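Local coordinates for uncharacterized protein YPL067C (Saccharomyces cerevisiae, PDB 5KCI) that is of unknown function but is probably a histidine-triad-like protein, many of whose relatives bind nucleotides and act as hydrolases or transferases, at residues W17-E20 and Q21-I25; P118-A121 and V122-A125; F152-Y155 and P156-S160. All blocks are in the same frame, centred on the assembly; numbering follows the deposited sequence. Where two conformers were deposited one is given.

Contact 1: W17-E20 and Q21-I25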
loop_
_atom_site.group_PDB
_atom_site.type_symbol
_atom_site.label_atom_id
_atom_site.label_comp_id
_atom_site.label_asym_id
_atom_site.label_seq_id
_atom_site.Cartn_x
_atom_site.Cartn_y
_atom_site.Cartn_z
ATOM N N TRP A 17 -3.076 17.137 -1.288
ATOM C CA TRP A 17 -4.323 16.847 -0.593
ATOM C C TRP A 17 -4.117 16.823 0.918
ATOM O O TRP A 17 -3.175 16.205 1.425
ATOM C CB TRP A 17 -4.866 15.494 -1.038
ATOM C CG TRP A 17 -5.438 15.438 -2.455
ATOM C CD1 TRP A 17 -4.968 14.687 -3.504
ATOM C CD2 TRP A 17 -6.590 16.132 -2.949
ATOM N NE1 TRP A 17 -5.756 14.876 -4.615
ATOM C CE2 TRP A 17 -6.755 15.758 -4.303
ATOM C CE3 TRP A 17 -7.501 17.023 -2.381
ATOM C CZ2 TRP A 17 -7.783 16.262 -5.094
ATOM C CZ3 TRP A 17 -8.516 17.526 -3.170
ATOM C CH2 TRP A 17 -8.653 17.138 -4.511
ATOM N N LYS A 18 -5.028 17.475 1.630
ATOM C CA LYS A 18 -5.041 17.421 3.078
ATOM C C LYS A 18 -5.685 16.118 3.525
ATOM O O LYS A 18 -6.458 15.481 2.785
ATOM C CB LYS A 18 -5.797 18.606 3.658
ATOM C CG LYS A 18 -5.186 19.959 3.330
ATOM C CD LYS A 18 -3.861 20.159 4.040
ATOM C CE LYS A 18 -3.353 21.605 3.917
ATOM N NZ LYS A 18 -2.858 21.948 2.543
ATOM N N TRP A 19 -5.355 15.719 4.752
ATOM C CA TRP A 19 -5.758 14.399 5.229
ATOM C C TRP A 19 -7.268 14.205 5.127
ATOM O O TRP A 19 -7.739 13.163 4.662
ATOM C CB TRP A 19 -5.290 14.202 6.672
ATOM C CG TRP A 19 -5.541 12.794 7.155
ATOM C CD1 TRP A 19 -6.430 12.396 8.102
ATOM C CD2 TRP A 19 -4.926 11.605 6.660
ATOM N NE1 TRP A 19 -6.402 11.023 8.226
ATOM C CE2 TRP A 19 -5.467 10.524 7.371
ATOM C CE3 TRP A 19 -3.945 11.351 5.702
ATOM C CZ2 TRP A 19 -5.077 9.220 7.142
ATOM C CZ3 TRP A 19 -3.565 10.058 5.481
ATOM C CH2 TRP A 19 -4.132 9.004 6.189
ATOM N N GLU A 20 -8.048 15.216 5.555
ATOM C CA GLU A 20 -9.503 15.092 5.501
ATOM C C GLU A 20 -9.995 14.948 4.058
ATOM O O GLU A 20 -10.961 14.222 3.786
ATOM C CB GLU A 20 -10.157 16.295 6.178
ATOM C CG GLU A 20 -11.231 15.920 7.193
ATOM C CD GLU A 20 -11.826 17.125 7.898
ATOM O OE1 GLU A 20 -11.185 18.197 7.897
ATOM O OE2 GLU A 20 -12.939 17.001 8.452
ATOM N N GLN A 21 -9.346 15.636 3.128
ATOM C CA GLN A 21 -9.683 15.479 1.720
ATOM C C GLN A 21 -9.356 14.074 1.228
ATOM O O GLN A 21 -10.143 13.477 0.482
ATOM C CB GLN A 21 -8.946 16.531 0.900
ATOM C CG GLN A 21 -9.368 17.943 1.262
ATOM C CD GLN A 21 -8.618 18.991 0.460
ATOM O OE1 GLN A 21 -7.388 19.008 0.436
ATOM N NE2 GLN A 21 -9.363 19.865 -0.214
ATOM N N ILE A 22 -8.184 13.553 1.603
ATOM C CA ILE A 22 -7.806 12.180 1.269
ATOM C C ILE A 22 -8.868 11.206 1.754
ATOM O O ILE A 22 -9.309 10.322 1.012
ATOM C CB ILE A 22 -6.419 11.852 1.852
ATOM C CG1 ILE A 22 -5.371 12.746 1.196
ATOM C CG2 ILE A 22 -6.043 10.393 1.594
ATOM C CD1 ILE A 22 -4.003 12.714 1.849
ATOM N N LYS A 23 -9.319 11.367 3.000
ATOM C CA LYS A 23 -10.328 10.454 3.520
ATOM C C LYS A 23 -11.629 10.574 2.729
ATOM O O LYS A 23 -12.271 9.558 2.418
ATOM C CB LYS A 23 -10.555 10.711 5.011
ATOM C CG LYS A 23 -9.370 10.296 5.880
ATOM C CD LYS A 23 -9.738 10.153 7.352
ATOM C CE LYS A 23 -10.022 8.704 7.746
ATOM N NZ LYS A 23 -8.888 7.774 7.467
ATOM N N GLU A 24 -12.016 11.794 2.364
ATOM C CA GLU A 24 -13.260 11.962 1.622
ATOM C C GLU A 24 -13.160 11.327 0.240
ATOM O O GLU A 24 -14.102 10.670 -0.220
ATOM C CB GLU A 24 -13.606 13.448 1.503
ATOM C CG GLU A 24 -14.057 14.096 2.806
ATOM C CD GLU A 24 -14.118 15.619 2.720
ATOM O OE1 GLU A 24 -14.051 16.163 1.595
ATOM O OE2 GLU A 24 -14.223 16.270 3.783
ATOM N N ILE A 25 -12.025 11.514 -0.433
ATOM C CA ILE A 25 -11.807 10.897 -1.744
ATOM C C ILE A 25 -11.839 9.377 -1.646
ATOM O O ILE A 25 -12.441 8.699 -2.495
ATOM C CB ILE A 25 -10.481 11.411 -2.336
ATOM C CG1 ILE A 25 -10.610 12.900 -2.674
ATOM C CG2 ILE A 25 -10.077 10.609 -3.594
ATOM C CD1 ILE A 25 -9.287 13.599 -2.974
#

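Contact 2: P118-A121 and V122-A125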
loop_
_atom_site.group_PDB
_atom_site.type_symbol
_atom_site.label_atom_id
_atom_site.label_comp_id
_atom_site.label_asym_id
_atom_site.label_seq_id
_atom_site.Cartn_x
_atom_site.Cartn_y
_atom_site.Cartn_z
ATOM N N PRO A 118 -17.828 -6.950 -7.767
ATOM C CA PRO A 118 -19.249 -6.599 -7.915
ATOM C C PRO A 118 -20.112 -7.241 -6.846
ATOM O O PRO A 118 -21.147 -6.675 -6.471
ATOM C CB PRO A 118 -19.589 -7.120 -9.319
ATOM C CG PRO A 118 -18.642 -8.256 -9.518
ATOM C CD PRO A 118 -17.380 -7.901 -8.797
ATOM N N ASP A 119 -19.703 -8.403 -6.344
ATOM C CA ASP A 119 -20.363 -9.055 -5.219
ATOM C C ASP A 119 -20.138 -8.250 -3.941
ATOM O O ASP A 119 -19.031 -8.239 -3.388
ATOM C CB ASP A 119 -19.828 -10.475 -5.072
ATOM C CG ASP A 119 -20.681 -11.327 -4.140
ATOM O OD1 ASP A 119 -20.755 -11.006 -2.950
ATOM O OD2 ASP A 119 -21.289 -12.318 -4.597
ATOM N N LYS A 120 -21.178 -7.563 -3.461
ATOM C CA LYS A 120 -21.012 -6.775 -2.240
ATOM C C LYS A 120 -20.513 -7.627 -1.074
ATOM O O LYS A 120 -19.754 -7.136 -0.233
ATOM C CB LYS A 120 -22.321 -6.080 -1.853
ATOM C CG LYS A 120 -22.199 -5.228 -0.581
ATOM C CD LYS A 120 -23.407 -4.333 -0.346
ATOM C CE LYS A 120 -23.278 -3.562 0.964
ATOM N NZ LYS A 120 -24.454 -2.686 1.238
ATOM N N ALA A 121 -20.938 -8.893 -0.985
ATOM C CA ALA A 121 -20.502 -9.725 0.138
ATOM C C ALA A 121 -19.006 -9.982 0.069
ATOM O O ALA A 121 -18.293 -9.860 1.076
ATOM C CB ALA A 121 -21.262 -11.052 0.145
ATOM N N VAL A 122 -18.519 -10.308 -1.132
ATOM C CA VAL A 122 -17.091 -10.533 -1.340
ATOM C C VAL A 122 -16.319 -9.252 -1.109
ATOM O O VAL A 122 -15.282 -9.238 -0.413
ATOM C CB VAL A 122 -16.852 -11.083 -2.759
ATOM C CG1 VAL A 122 -15.356 -11.189 -3.055
ATOM C CG2 VAL A 122 -17.530 -12.431 -2.921
ATOM N N ARG A 123 -16.789 -8.129 -1.660
ATOM C CA ARG A 123 -16.030 -6.890 -1.542
ATOM C C ARG A 123 -15.927 -6.446 -0.083
ATOM O O ARG A 123 -14.845 -6.077 0.392
ATOM C CB ARG A 123 -16.651 -5.794 -2.417
ATOM C CG ARG A 123 -17.738 -4.931 -1.764
ATOM C CD ARG A 123 -18.126 -3.767 -2.673
ATOM N NE ARG A 123 -18.611 -4.212 -3.979
ATOM C CZ ARG A 123 -19.869 -4.131 -4.400
ATOM N NH1 ARG A 123 -20.826 -3.604 -3.652
ATOM N NH2 ARG A 123 -20.168 -4.567 -5.599
ATOM N N GLU A 124 -17.053 -6.462 0.638
ATOM C CA GLU A 124 -17.024 -6.123 2.061
ATOM C C GLU A 124 -16.121 -7.064 2.853
ATOM O O GLU A 124 -15.467 -6.636 3.815
ATOM C CB GLU A 124 -18.443 -6.154 2.639
ATOM C CG GLU A 124 -19.338 -5.009 2.189
ATOM C CD GLU A 124 -18.872 -3.671 2.705
ATOM O OE1 GLU A 124 -19.073 -3.391 3.910
ATOM O OE2 GLU A 124 -18.283 -2.907 1.908
ATOM N N ALA A 125 -16.106 -8.357 2.503
ATOM C CA ALA A 125 -15.292 -9.321 3.255
ATOM C C ALA A 125 -13.807 -9.109 3.021
ATOM O O ALA A 125 -12.982 -9.287 3.941
ATOM C CB ALA A 125 -15.670 -10.750 2.859
#

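Contact 3: F152-Y155 and P156-S160. With SO4 (sulfate ion), chain D.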
loop_
_atom_site.group_PDB
_atom_site.type_symbol
_atom_site.label_atom_id
_atom_site.label_comp_id
_atom_site.label_asym_id
_atom_site.label_seq_id
_atom_site.Cartn_x
_atom_site.Cartn_y
_atom_site.Cartn_z
ATOM N N PHE A 152 -6.133 2.411 0.087
ATOM C CA PHE A 152 -6.971 2.216 -1.080
ATOM C C PHE A 152 -6.258 1.298 -2.046
ATOM O O PHE A 152 -5.034 1.170 -2.042
ATOM C CB PHE A 152 -7.308 3.515 -1.808
ATOM C CG PHE A 152 -6.101 4.285 -2.277
ATOM C CD1 PHE A 152 -5.397 5.135 -1.412
ATOM C CD2 PHE A 152 -5.691 4.210 -3.591
ATOM C CE1 PHE A 152 -4.302 5.828 -1.862
ATOM C CE2 PHE A 152 -4.589 4.905 -4.047
ATOM C CZ PHE A 152 -3.894 5.724 -3.197
ATOM N N VAL A 153 -7.059 0.693 -2.914
ATOM C CA VAL A 153 -6.544 -0.133 -3.984
ATOM C C VAL A 153 -7.018 0.484 -5.292
ATOM O O VAL A 153 -8.224 0.651 -5.498
ATOM C CB VAL A 153 -7.041 -1.584 -3.862
ATOM C CG1 VAL A 153 -6.630 -2.364 -5.076
ATOM C CG2 VAL A 153 -6.461 -2.208 -2.590
ATOM N N ASN A 154 -6.080 0.809 -6.165
ATOM C CA ASN A 154 -6.431 1.413 -7.437
ATOM C C ASN A 154 -7.233 0.442 -8.296
ATOM O O ASN A 154 -6.970 -0.765 -8.326
ATOM C CB ASN A 154 -5.187 1.847 -8.185
ATOM C CG ASN A 154 -4.737 3.255 -7.804
ATOM O OD1 ASN A 154 -5.532 4.054 -7.325
ATOM N ND2 ASN A 154 -3.500 3.567 -8.088
ATOM N N TYR A 155 -8.241 0.984 -8.955
ATOM C CA TYR A 155 -9.102 0.191 -9.835
ATOM C C TYR A 155 -8.311 -0.324 -11.020
ATOM O O TYR A 155 -7.241 0.194 -11.353
ATOM C CB TYR A 155 -10.261 1.030 -10.359
ATOM C CG TYR A 155 -11.092 1.702 -9.281
ATOM C CD1 TYR A 155 -11.902 0.968 -8.465
ATOM C CD2 TYR A 155 -11.084 3.097 -9.124
ATOM C CE1 TYR A 155 -12.691 1.543 -7.494
ATOM C CE2 TYR A 155 -11.872 3.690 -8.149
ATOM C CZ TYR A 155 -12.675 2.907 -7.331
ATOM O OH TYR A 155 -13.480 3.439 -6.351
ATOM N N PRO A 156 -8.864 -1.306 -11.744
ATOM C CA PRO A 156 -8.183 -1.789 -12.954
ATOM C C PRO A 156 -7.809 -0.706 -13.953
ATOM O O PRO A 156 -6.713 -0.762 -14.529
ATOM C CB PRO A 156 -9.203 -2.773 -13.542
ATOM C CG PRO A 156 -9.885 -3.355 -12.319
ATOM C CD PRO A 156 -9.991 -2.159 -11.343
ATOM N N GLU A 157 -8.672 0.285 -14.195
ATOM C CA GLU A 157 -8.336 1.278 -15.206
ATOM C C GLU A 157 -7.263 2.252 -14.729
ATOM O O GLU A 157 -6.803 3.070 -15.532
ATOM C CB GLU A 157 -9.578 2.072 -15.648
ATOM C CG GLU A 157 -10.208 2.947 -14.559
ATOM C CD GLU A 157 -11.094 2.208 -13.590
ATOM O OE1 GLU A 157 -11.265 0.971 -13.731
ATOM O OE2 GLU A 157 -11.639 2.879 -12.682
ATOM N N LEU A 158 -6.850 2.166 -13.468
ATOM C CA LEU A 158 -5.848 3.061 -12.895
ATOM C C LEU A 158 -4.548 2.374 -12.506
ATOM O O LEU A 158 -3.577 3.071 -12.211
ATOM C CB LEU A 158 -6.391 3.743 -11.631
ATOM C CG LEU A 158 -7.625 4.630 -11.688
ATOM C CD1 LEU A 158 -7.981 5.070 -10.243
ATOM C CD2 LEU A 158 -7.387 5.817 -12.623
ATOM N N GLN A 159 -4.498 1.048 -12.459
ATOM C CA GLN A 159 -3.410 0.361 -11.784
ATOM C C GLN A 159 -2.333 -0.053 -12.779
ATOM O O GLN A 159 -2.555 -0.118 -13.989
ATOM C CB GLN A 159 -3.923 -0.875 -11.032
ATOM C CG GLN A 159 -4.430 -1.965 -11.958
ATOM C CD GLN A 159 -4.815 -3.255 -11.246
ATOM O OE1 GLN A 159 -4.418 -3.513 -10.099
ATOM N NE2 GLN A 159 -5.600 -4.084 -11.942
ATOM N N SER A 160 -1.157 -0.338 -12.245
ATOM C CA SER A 160 -0.149 -1.108 -12.955
ATOM C C SER A 160 0.132 -2.367 -12.154
ATOM O O SER A 160 -0.366 -2.541 -11.042
ATOM C CB SER A 160 1.119 -0.281 -13.167
ATOM O OG SER A 160 0.814 0.835 -13.970
HETATM S S SO4 D . -0.818 1.329 -8.958
HETATM O O1 SO4 D . -0.325 0.155 -9.715
HETATM O O2 SO4 D . -1.768 0.991 -7.913
HETATM O O3 SO4 D . 0.324 2.016 -8.318
HETATM O O4 SO4 D . -1.462 2.258 -9.880
#

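Contact 1: W17-E20 and Q21-I25
Ile22 N donates to Lys18 O at 2.8 Å, a main-chain bond in the first turn of helix 19-28. Lys18 is the N-cap residue of this helix, and Gln21, three residues on, turns its side chain back to the cap. This is the N3-to-N-cap half of a capping box; of Lys18 only the backbone N takes part, so the reciprocal bond of a full box is not made. Gln21 OE1 accepts from Lys18 N at 3.1 Å, with a nearly straight N-H...O angle of 170°, the donor lying in the carbonyl plane on a lone pair. CG of Gln21 stands beside its own backbone N (chi1 -63°), and the chain then extends, which carries the amide back along the helix to Lys18. The same oxygen lies 3.4 Å from Trp17 CE3, at the edge of the indole, whose plane and that of the amide are 76° apart. With an alanine in place of Gln21, Lys18 N would probably lose its side-chain acceptor and the benzo edge of Trp17 the amide that borders it. One turn further along, Ile25 closes over the indole: its CD1 sits 3.5 Å from the centroid of the six-membered ring, a CH-pi contact almost on the ring normal. Ile22 CG1 packs against Trp17 CB at 3.6 Å, and Trp17 NE1 is held by Arg33 O.

Trp19 belongs to the core. Its ring stacks with Phe172, meets His148 edge-to-face and gives its NE1 bond to Gly147 O, placing the helix start against the sheet. Lys23, though poorly ordered, is modelled across this second indole, its CG over one face and 4.2 Å from the centroid of the five-membered ring, while its CD lies 3.6 Å from Trp19 NE1.

Contact 2: P118-A121 and V122-A125
Asp119 and Val122 meet at the start of helix 120-135, where the aspartate carboxylate caps the first turn. The CG of Asp119 lies anti to its backbone N (chi1 -167°), which brings OD1 to the backbone N-H groups of the first turn. OD1 accepts from Val122 N at 3.0 Å; the donor comes from above the carboxylate plane, not within it. A second, weak bond joins OD1 to Ala121 N at 2.9 Å, its N-H...O angle being strongly bent. The Asp119 and Val122 side chains cross at about a right angle: the CG2 branch of Val122, beside the backbone N, touches Asp119 CG at 3.6 Å, and the valine leans on Pro114 and Ser117.

Arg123 takes the less usual position with CG between its backbone N and carbonyl carbon (chi1 89°). A further bend at chi3 folds the chain back over the N-terminal end of the helix. In the one of its two conformers described here, a face of the guanidinium covers the backbone of Asp119 and Lys120, with Lys120 CA about 3.4 Å above the plane; NE is bonded to Ser117 O. Lys120, by contrast, is extended throughout and lies beside Glu124, pointing the same way. Lys120 CG approaches Glu124 CG to 4.0 Å. The charged ends stay apart, with Lys120 NZ 6.0 Å from Glu124 OE1, too far for a salt bridge. Glu124, bent at chi2, instead makes a long, weak ion pair with Arg127. Together the bonds to OD1 form an aspartate N-cap, a common start for an alpha-helix, here at the protein surface.

Contact 3: F152-Y155 and P156-S160
Tyr155 and Leu158 close a type I beta-turn with Pro156 and Glu157 at its corners, in the loop between strands 149-152 and 165-172. The backbone bond that defines it runs from Leu158 N to Tyr155 O at 2.9 Å.

Side chains gather on the tyrosine. Leu158 lies alongside it, its CD1 3.8 Å from Tyr155 CD2, and also reaches Asn154 OD1. A chi1 of 65° and a second bend at chi2 fold the Glu157 chain back beside the phenol ring, its carboxylate within 7° of parallel to it; Glu157 OE2 comes 3.3 Å from Tyr155 CB. Tyr155 OH is bonded to Gly29 O.

On the other side of the loop, polar groups hold a sulfate, probably from the crystallisation liquor. His166 and His168 also bind it, so the site is consistent with a phosphate position like that of histidine-triad relatives. Ser160 N gives O1 a short, straight bond of 2.7 Å. Asn154 ND2, also hydrogen-bonded with Tyr96 OH, spans two sulfate oxygens, O4 at 3.0 Å and O2 at 3.1 Å.

From the N terminus, the three contacts follow in series; none nests in or crosses another, and each closes only a local turn. Contact 1 starts helix 19-28 and sets it against strands 149-152 and 165-172. Contact 2 starts helix 120-135, just after the loop holding His116. Contact 3 turns the connection between strands 149-152 and 165-172, and ties to both others indirectly: Tyr155 meets the His116 ring near the entrance to contact 2, and reaches Gly29, just beyond the helix of contact 1. The nearest atoms of contacts 1 and 3 are about 6 Å apart, those of contacts 2 and 3 about 9 Å.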